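Local coordinates for protein pullulanase (Bacillus acidopullulyticus, PDB 2WAN) that hydrolyses alpha-1,6-glucosidic linkages in pullulan and related starch-derived polysaccharides, as a debranching enzyme of the alpha-amylase superfamily, at residues R512-P517 and Q600-D605; N555-V560 and Y572-D577; I683-G686 and N690-D693. One frame throughout, in Å; residues are numbered along the deposited sequence.

Contact 1. Residues R512-P517 and Q600-D605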
loop_
_atom_site.group_PDB
_atom_site.type_symbol
_atom_site.label_atom_id
_atom_site.label_comp_id
_atom_site.label_asym_id
_atom_site.label_seq_id
_atom_site.Cartn_x
_atom_site.Cartn_y
_atom_site.Cartn_z
ATOM N N ARG A 512 12.599 6.261 -7.983
ATOM C CA ARG A 512 12.886 7.520 -8.671
ATOM C C ARG A 512 12.237 7.571 -10.051
ATOM O O ARG A 512 11.653 8.601 -10.421
ATOM C CB ARG A 512 14.399 7.721 -8.818
ATOM C CG ARG A 512 14.833 9.077 -9.465
ATOM C CD ARG A 512 16.366 9.159 -9.531
ATOM N NE ARG A 512 16.875 8.170 -10.483
ATOM C CZ ARG A 512 18.039 7.545 -10.398
ATOM N NH1 ARG A 512 18.884 7.800 -9.404
ATOM N NH2 ARG A 512 18.365 6.662 -11.326
ATOM N N ASN A 513 12.384 6.494 -10.825
ATOM C CA ASN A 513 11.797 6.441 -12.191
ATOM C C ASN A 513 10.857 5.236 -12.287
ATOM O O ASN A 513 11.278 4.106 -12.549
ATOM C CB ASN A 513 12.879 6.410 -13.296
ATOM C CG ASN A 513 13.933 7.501 -13.105
ATOM O OD1 ASN A 513 13.774 8.660 -13.547
ATOM N ND2 ASN A 513 14.997 7.147 -12.428
ATOM N N TYR A 514 9.577 5.488 -12.043
ATOM C CA TYR A 514 8.613 4.398 -11.849
ATOM C C TYR A 514 8.407 3.480 -13.047
ATOM O O TYR A 514 7.977 2.334 -12.877
ATOM C CB TYR A 514 7.260 4.944 -11.398
ATOM C CG TYR A 514 7.226 5.429 -9.959
ATOM C CD1 TYR A 514 7.092 4.523 -8.898
ATOM C CD2 TYR A 514 7.304 6.788 -9.668
ATOM C CE1 TYR A 514 7.044 4.959 -7.583
ATOM C CE2 TYR A 514 7.266 7.237 -8.344
ATOM C CZ TYR A 514 7.132 6.301 -7.311
ATOM O OH TYR A 514 7.086 6.714 -6.000
ATOM N N ASN A 515 8.692 3.975 -14.252
ATOM C CA ASN A 515 8.376 3.224 -15.471
ATOM C C ASN A 515 9.600 2.686 -16.200
ATOM O O ASN A 515 9.541 2.354 -17.392
ATOM C CB ASN A 515 7.517 4.107 -16.373
ATOM C CG ASN A 515 6.257 4.508 -15.674
ATOM O OD1 ASN A 515 5.472 3.637 -15.281
ATOM N ND2 ASN A 515 6.078 5.805 -15.442
ATOM N N VAL A 516 10.697 2.583 -15.452
ATOM C CA VAL A 516 12.000 2.127 -15.963
ATOM C C VAL A 516 12.494 0.971 -15.077
ATOM O O VAL A 516 12.418 1.073 -13.860
ATOM C CB VAL A 516 13.068 3.268 -15.914
ATOM C CG1 VAL A 516 14.444 2.787 -16.398
ATOM C CG2 VAL A 516 12.594 4.528 -16.714
ATOM N N PRO A 517 13.006 -0.128 -15.686
ATOM C CA PRO A 517 13.607 -1.207 -14.901
ATOM C C PRO A 517 14.896 -0.766 -14.224
ATOM O O PRO A 517 15.684 -0.012 -14.812
ATOM C CB PRO A 517 13.937 -2.272 -15.963
ATOM C CG PRO A 517 12.997 -1.978 -17.093
ATOM C CD PRO A 517 12.979 -0.472 -17.125
ATOM N N GLN A 600 -3.121 10.329 -8.896
ATOM C CA GLN A 600 -3.776 9.026 -9.047
ATOM C C GLN A 600 -3.633 8.488 -10.480
ATOM O O GLN A 600 -3.332 7.307 -10.681
ATOM C CB GLN A 600 -5.262 9.114 -8.659
ATOM C CG GLN A 600 -5.992 7.747 -8.621
ATOM C CD GLN A 600 -7.497 7.930 -8.487
ATOM O OE1 GLN A 600 -8.146 8.444 -9.395
ATOM N NE2 GLN A 600 -8.048 7.533 -7.342
ATOM N N LYS A 601 -3.865 9.348 -11.471
ATOM C CA LYS A 601 -3.706 8.953 -12.875
ATOM C C LYS A 601 -2.294 8.461 -13.171
ATOM O O LYS A 601 -2.134 7.491 -13.917
ATOM C CB LYS A 601 -4.082 10.106 -13.816
ATOM C CG LYS A 601 -3.823 9.788 -15.305
ATOM C CD LYS A 601 -4.241 10.955 -16.190
ATOM C CE LYS A 601 -3.794 10.775 -17.651
ATOM N NZ LYS A 601 -4.067 9.397 -18.185
ATOM N N PHE A 602 -1.281 9.102 -12.575
ATOM C CA PHE A 602 0.093 8.672 -12.772
ATOM C C PHE A 602 0.273 7.207 -12.346
ATOM O O PHE A 602 0.931 6.416 -13.032
ATOM C CB PHE A 602 1.097 9.556 -12.000
ATOM C CG PHE A 602 2.507 9.030 -12.075
ATOM C CD1 PHE A 602 3.305 9.344 -13.171
ATOM C CD2 PHE A 602 3.016 8.147 -11.098
ATOM C CE1 PHE A 602 4.601 8.830 -13.290
ATOM C CE2 PHE A 602 4.307 7.635 -11.222
ATOM C CZ PHE A 602 5.092 7.980 -12.320
ATOM N N VAL A 603 -0.290 6.863 -11.194
ATOM C CA VAL A 603 -0.192 5.492 -10.692
ATOM C C VAL A 603 -0.967 4.535 -11.596
ATOM O O VAL A 603 -0.454 3.470 -11.969
ATOM C CB VAL A 603 -0.671 5.394 -9.216
ATOM C CG1 VAL A 603 -0.667 3.922 -8.729
ATOM C CG2 VAL A 603 0.230 6.243 -8.333
ATOM N N LEU A 604 -2.202 4.892 -11.939
ATOM C CA LEU A 604 -2.990 4.035 -12.816
ATOM C C LEU A 604 -2.304 3.808 -14.161
ATOM O O LEU A 604 -2.261 2.678 -14.656
ATOM C CB LEU A 604 -4.391 4.627 -13.038
ATOM C CG LEU A 604 -5.294 4.630 -11.798
ATOM C CD1 LEU A 604 -6.443 5.648 -11.970
ATOM C CD2 LEU A 604 -5.837 3.234 -11.543
ATOM N N ASP A 605 -1.793 4.881 -14.765
ATOM C CA ASP A 605 -1.085 4.743 -16.044
ATOM C C ASP A 605 0.133 3.818 -15.882
ATOM O O ASP A 605 0.402 2.979 -16.747
ATOM C CB ASP A 605 -0.609 6.091 -16.573
ATOM C CG ASP A 605 -1.744 6.966 -17.088
ATOM O OD1 ASP A 605 -2.856 6.473 -17.309
ATOM O OD2 ASP A 605 -1.499 8.164 -17.273
HETATM O O HOH W 1 2.870 6.750 -15.032
#

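Contact 2. Residues N555-V560 and Y572-D577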
loop_
_atom_site.group_PDB
_atom_site.type_symbol
_atom_site.label_atom_id
_atom_site.label_comp_id
_atom_site.label_asym_id
_atom_site.label_seq_id
_atom_site.Cartn_x
_atom_site.Cartn_y
_atom_site.Cartn_z
ATOM N N ASN A 555 3.785 4.656 -2.924
ATOM C CA ASN A 555 3.347 5.436 -1.759
ATOM C C ASN A 555 4.264 6.610 -1.372
ATOM O O ASN A 555 3.844 7.466 -0.596
ATOM C CB ASN A 555 3.132 4.519 -0.542
ATOM C CG ASN A 555 4.435 3.944 -0.016
ATOM O OD1 ASN A 555 5.212 4.651 0.622
ATOM N ND2 ASN A 555 4.688 2.663 -0.289
ATOM N N HIS A 556 5.506 6.622 -1.879
ATOM C CA HIS A 556 6.475 7.706 -1.621
ATOM C C HIS A 556 7.612 7.677 -2.654
ATOM O O HIS A 556 7.834 6.653 -3.292
ATOM C CB HIS A 556 7.083 7.603 -0.201
ATOM C CG HIS A 556 8.083 6.496 -0.044
ATOM N ND1 HIS A 556 9.446 6.708 -0.096
ATOM C CD2 HIS A 556 7.917 5.167 0.172
ATOM C CE1 HIS A 556 10.074 5.553 0.077
ATOM N NE2 HIS A 556 9.168 4.605 0.245
ATOM N N THR A 557 8.339 8.783 -2.797
ATOM C CA THR A 557 9.523 8.829 -3.676
ATOM C C THR A 557 10.795 8.955 -2.852
ATOM O O THR A 557 10.736 9.220 -1.645
ATOM C CB THR A 557 9.491 9.986 -4.690
ATOM O OG1 THR A 557 9.451 11.228 -3.973
ATOM C CG2 THR A 557 8.291 9.873 -5.609
ATOM N N PHE A 558 11.945 8.751 -3.493
ATOM C CA PHE A 558 13.236 8.750 -2.792
ATOM C C PHE A 558 13.481 10.021 -1.965
ATOM O O PHE A 558 14.084 9.969 -0.879
ATOM C CB PHE A 558 14.376 8.514 -3.800
ATOM C CG PHE A 558 14.745 9.736 -4.597
ATOM C CD1 PHE A 558 13.974 10.135 -5.682
ATOM C CD2 PHE A 558 15.858 10.502 -4.237
ATOM C CE1 PHE A 558 14.300 11.281 -6.413
ATOM C CE2 PHE A 558 16.197 11.631 -4.964
ATOM C CZ PHE A 558 15.413 12.025 -6.050
ATOM N N ASP A 559 13.007 11.149 -2.479
ATOM C CA ASP A 559 13.095 12.431 -1.783
ATOM C C ASP A 559 12.077 13.366 -2.410
ATOM O O ASP A 559 11.405 13.021 -3.405
ATOM C CB ASP A 559 14.512 13.022 -1.928
ATOM C CG ASP A 559 14.896 13.974 -0.786
ATOM O OD1 ASP A 559 14.038 14.348 0.049
ATOM O OD2 ASP A 559 16.085 14.330 -0.733
ATOM N N VAL A 560 11.973 14.552 -1.818
ATOM C CA VAL A 560 11.163 15.635 -2.366
ATOM C C VAL A 560 12.071 16.788 -2.742
ATOM O O VAL A 560 13.283 16.743 -2.470
ATOM C CB VAL A 560 10.099 16.117 -1.361
ATOM C CG1 VAL A 560 9.039 15.046 -1.197
ATOM C CG2 VAL A 560 10.755 16.481 -0.023
ATOM N N TYR A 572 2.594 19.235 -5.384
ATOM C CA TYR A 572 1.275 18.696 -5.658
ATOM C C TYR A 572 1.200 17.166 -5.687
ATOM O O TYR A 572 0.140 16.600 -5.423
ATOM C CB TYR A 572 0.708 19.267 -6.968
ATOM C CG TYR A 572 -0.731 18.857 -7.223
ATOM C CD1 TYR A 572 -1.782 19.495 -6.565
ATOM C CD2 TYR A 572 -1.041 17.843 -8.135
ATOM C CE1 TYR A 572 -3.083 19.128 -6.787
ATOM C CE2 TYR A 572 -2.341 17.464 -8.364
ATOM C CZ TYR A 572 -3.364 18.114 -7.688
ATOM O OH TYR A 572 -4.646 17.753 -7.903
ATOM N N TYR A 573 2.304 16.503 -6.031
ATOM C CA TYR A 573 2.287 15.025 -6.064
ATOM C C TYR A 573 2.391 14.402 -4.669
ATOM O O TYR A 573 2.285 13.174 -4.537
ATOM C CB TYR A 573 3.381 14.462 -6.995
ATOM C CG TYR A 573 3.080 14.626 -8.477
ATOM C CD1 TYR A 573 2.303 13.676 -9.163
ATOM C CD2 TYR A 573 3.582 15.719 -9.195
ATOM C CE1 TYR A 573 2.023 13.813 -10.534
ATOM C CE2 TYR A 573 3.308 15.872 -10.557
ATOM C CZ TYR A 573 2.528 14.913 -11.221
ATOM O OH TYR A 573 2.278 15.053 -12.579
ATOM N N TYR A 574 2.568 15.237 -3.643
ATOM C CA TYR A 574 2.814 14.774 -2.261
ATOM C C TYR A 574 1.751 15.319 -1.304
ATOM O O TYR A 574 1.109 16.317 -1.607
ATOM C CB TYR A 574 4.169 15.280 -1.781
ATOM C CG TYR A 574 5.304 14.798 -2.641
ATOM C CD1 TYR A 574 5.816 13.512 -2.479
ATOM C CD2 TYR A 574 5.837 15.602 -3.649
ATOM C CE1 TYR A 574 6.844 13.035 -3.297
ATOM C CE2 TYR A 574 6.881 15.138 -4.464
ATOM C CZ TYR A 574 7.376 13.859 -4.282
ATOM O OH TYR A 574 8.403 13.372 -5.068
ATOM N N ARG A 575 1.588 14.675 -0.146
ATOM C CA ARG A 575 0.670 15.178 0.879
ATOM C C ARG A 575 1.358 16.212 1.767
ATOM O O ARG A 575 2.483 16.023 2.218
ATOM C CB ARG A 575 0.043 14.034 1.700
ATOM C CG ARG A 575 -0.786 13.059 0.843
ATOM C CD ARG A 575 -1.477 11.946 1.662
ATOM N NE ARG A 575 -2.281 11.134 0.754
ATOM C CZ ARG A 575 -2.169 9.820 0.582
ATOM N NH1 ARG A 575 -1.308 9.109 1.305
ATOM N NH2 ARG A 575 -2.954 9.211 -0.307
ATOM N N THR A 576 0.677 17.331 1.988
ATOM C CA THR A 576 1.196 18.366 2.878
ATOM C C THR A 576 0.101 18.723 3.886
ATOM O O THR A 576 -1.083 18.508 3.617
ATOM C CB THR A 576 1.630 19.636 2.114
ATOM O OG1 THR A 576 0.517 20.161 1.389
ATOM C CG2 THR A 576 2.781 19.331 1.146
ATOM N N ASP A 577 0.513 19.249 5.041
ATOM C CA ASP A 577 -0.439 19.672 6.064
ATOM C C ASP A 577 -0.755 21.161 5.935
ATOM O O ASP A 577 -0.323 21.815 4.987
ATOM C CB ASP A 577 0.054 19.311 7.480
ATOM C CG ASP A 577 1.399 19.940 7.832
ATOM O OD1 ASP A 577 1.747 21.024 7.308
ATOM O OD2 ASP A 577 2.118 19.352 8.666
#

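Contact 3. Residues I683-G686 and N690-D693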
loop_
_atom_site.group_PDB
_atom_site.type_symbol
_atom_site.label_atom_id
_atom_site.label_comp_id
_atom_site.label_asym_id
_atom_site.label_seq_id
_atom_site.Cartn_x
_atom_site.Cartn_y
_atom_site.Cartn_z
ATOM N N ILE A 683 -2.433 -13.681 11.552
ATOM C CA ILE A 683 -1.954 -15.072 11.509
ATOM C C ILE A 683 -0.414 -15.140 11.733
ATOM O O ILE A 683 0.076 -16.049 12.402
ATOM C CB ILE A 683 -2.445 -15.830 10.242
ATOM C CG1 ILE A 683 -2.379 -17.355 10.465
ATOM C CG2 ILE A 683 -1.688 -15.364 8.973
ATOM C CD1 ILE A 683 -2.732 -18.203 9.183
ATOM N N ARG A 684 0.324 -14.166 11.197
ATOM C CA ARG A 684 1.774 -14.064 11.380
ATOM C C ARG A 684 2.126 -13.989 12.868
ATOM O O ARG A 684 2.938 -14.774 13.373
ATOM C CB ARG A 684 2.308 -12.812 10.669
ATOM C CG ARG A 684 3.837 -12.731 10.616
ATOM C CD ARG A 684 4.311 -11.278 10.469
ATOM N NE ARG A 684 4.025 -10.474 11.675
ATOM C CZ ARG A 684 3.760 -9.165 11.687
ATOM N NH1 ARG A 684 3.731 -8.441 10.571
ATOM N NH2 ARG A 684 3.494 -8.572 12.835
ATOM N N ASN A 685 1.493 -13.059 13.572
ATOM C CA ASN A 685 1.745 -12.931 15.018
ATOM C C ASN A 685 1.298 -14.177 15.767
ATOM O O ASN A 685 1.956 -14.605 16.725
ATOM C CB ASN A 685 1.058 -11.697 15.601
ATOM C CG ASN A 685 1.759 -10.388 15.228
ATOM O OD1 ASN A 685 2.974 -10.330 15.024
ATOM N ND2 ASN A 685 0.985 -9.325 15.186
ATOM N N GLY A 686 0.195 -14.770 15.324
ATOM C CA GLY A 686 -0.293 -16.008 15.925
ATOM C C GLY A 686 0.665 -17.175 15.769
ATOM O O GLY A 686 0.758 -18.021 16.663
ATOM N N ASN A 690 4.384 -11.863 18.689
ATOM C CA ASN A 690 4.333 -10.464 18.253
ATOM C C ASN A 690 5.670 -9.990 17.697
ATOM O O ASN A 690 6.729 -10.333 18.230
ATOM C CB ASN A 690 3.861 -9.524 19.381
ATOM C CG ASN A 690 3.526 -8.117 18.867
ATOM O OD1 ASN A 690 2.363 -7.798 18.598
ATOM N ND2 ASN A 690 4.547 -7.284 18.703
ATOM N N VAL A 691 5.601 -9.215 16.614
ATOM C CA VAL A 691 6.775 -8.750 15.885
ATOM C C VAL A 691 7.716 -7.866 16.729
ATOM O O VAL A 691 8.913 -7.842 16.477
ATOM C CB VAL A 691 6.368 -8.040 14.553
ATOM C CG1 VAL A 691 5.592 -6.736 14.815
ATOM C CG2 VAL A 691 7.583 -7.791 13.652
ATOM N N PHE A 692 7.176 -7.177 17.734
ATOM C CA PHE A 692 7.988 -6.290 18.590
ATOM C C PHE A 692 8.961 -7.034 19.512
ATOM O O PHE A 692 10.018 -6.501 19.871
ATOM C CB PHE A 692 7.099 -5.325 19.405
ATOM C CG PHE A 692 7.796 -4.732 20.614
ATOM C CD1 PHE A 692 7.494 -5.183 21.901
ATOM C CD2 PHE A 692 8.785 -3.760 20.461
ATOM C CE1 PHE A 692 8.155 -4.664 23.016
ATOM C CE2 PHE A 692 9.450 -3.235 21.568
ATOM C CZ PHE A 692 9.131 -3.684 22.845
ATOM N N ASP A 693 8.604 -8.253 19.901
ATOM C CA ASP A 693 9.388 -9.018 20.855
ATOM C C ASP A 693 10.139 -10.163 20.153
ATOM O O ASP A 693 9.543 -11.166 19.758
ATOM C CB ASP A 693 8.465 -9.539 21.967
ATOM C CG ASP A 693 9.214 -10.307 23.056
ATOM O OD1 ASP A 693 10.454 -10.426 22.986
ATOM O OD2 ASP A 693 8.551 -10.811 23.990
#

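Contact 1. Residues R512-P517 and Q600-D605
N515 ND2, whose side chain reaches the ring of F602, is gripped by the carbonyl O of P394 and, weakly, by a water that in turn donates to F602 O at 2.8 Å. The site belongs to the (beta/alpha)8 barrel of the catalytic domain: helix 597-614 follows the third barrel strand, and 512-517 leaves strand 511-513, which pairs antiparallel with 492-494, through a type I turn from N513 to V516. The other end of the N515 amide is held as well, OD1 bonding S606 OG on the helix, and bonds at both ends of the amide probably fix its rotation. It meets F602 from the opposite direction, N515 ND2 standing 3.9 Å from F602 CZ with the two planes 56° apart.

F602 holds CG anti to its backbone N (chi1 174°), which carries the ring out from the helix until its CE2-CZ side meets Y514. Y514 crosses it at about a right angle, its CD2 lying close to the F602 plane, 3.5 Å from F602 CE2. The rings are inclined at 71° with centroids 5.6 Å apart, an oblique pair. Y514 is anchored at both ends, by OH to V553 O and by its carbonyl O to W610 NE1. Within the helix K601 pairs with D605, one turn further on, which also takes a bond from Y395, and K601 NZ meets the syn lone pair of D605 OD2 at 3.0 Å.

Contact 2. Residues N555-V560 and Y572-D577
The Y574 ring has V560 CG1 over the centre of one face and T557 OG1 at its hydroxyl edge, near the ring plane. V560 CG1 stands 3.6 Å from the centroid of the Y574 ring, only 10° off the normal, a well-formed CH-pi contact. Both segments lie in the long excursion between the third strand of the (beta/alpha)8 barrel and helix 597-614, where alpha-amylases carry their domain B; N555 and H556 end the D-x-x-x-N-H signature of that family. V560 and Y574 slide past each other in opposite directions, and V560 holds CG1 anti to its carbonyl carbon (chi1 -70°), which aims that methyl at the ring.

T557 crosses the tyrosine at about a right angle. Its OG1 comes within 2.6 Å of Y574 OH, while S563 OG hydrogen-bonds the same phenol. T557 OG1 donates to D559 O at 2.7 Å, from above the carbonyl plane, tying the loop back on itself two residues on. A phenylalanine at Y574 could still lie beneath V560, but it is likely to leave T557 OG1 and S563 OG without the phenol hydroxyl as partner.

Other parts of the domain hold both segments: N555 ND2 bonds D622 OD2, beside barrel strand 618-621, and R575 forms salt bridges with E591 and E595. Next to T557, H556 ND1 donates to T557 O at 3.2 Å, also from above the carbonyl plane.

Contact 3. Residues I683-G686 and N690-D693
N685 extends its side chain from the helix toward the loop, CB pointing at residues 690-693 and CG lying anti to the carbonyl carbon (chi1 -74°), with N685 CG 4.0 Å from N690 CA. At the tip, OD1 makes the hydrogen bonds. N685 OD1 accepts one from R684 NH2 at 2.9 Å, with an N-H...O angle of 161°, and a second, weak and bent one from the backbone N of V691 at 3.3 Å. The arginine approaches in its own guanidinium plane but from above the amide carbonyl plane. In this way one amide oxygen joins the helix to the first part of the type I turn from N690 to D693. The N685 and N690 side chains lie side by side, pointing the same way, their amide planes 19° apart.

The arginine chain bends at its third torsion, bringing R684 NH2 over to V691 as well, 3.4 Å from V691 CB, while V691 CG2 sits above one guanidinium face, toward the rim.

Helix 681-688 comes directly after barrel strand 677-679, and the turn opens the loop that leads to helix 707-714. G686 is tied by a backbone hydrogen bond to F699 further along that loop, and R684 NH1 reaches Y731 OH just past barrel strand 728-730.

Overall arrangement
Contacts 1 and 2 are neighbours, with centres about 14 Å apart, and meet directly where Y514 approaches H556 and T557; residues 555-560 and 572-577 both fall between the two segments of contact 1 in sequence. Contact 1 is fully buried and joins the excursion after the second barrel strand to helix 597-614 through aromatic packing and an anchored amide. Contact 2, partly buried, closes a single excursion on itself, pairing a methyl-ring contact with a short hydroxyl-hydroxyl contact. Contact 3 lies at the surface, its centre about 33 Å from that of contact 1 and 30 Å from that of contact 2, and joins a short helix to its following turn by one weak hydrogen bond and the packing of V691 against R684.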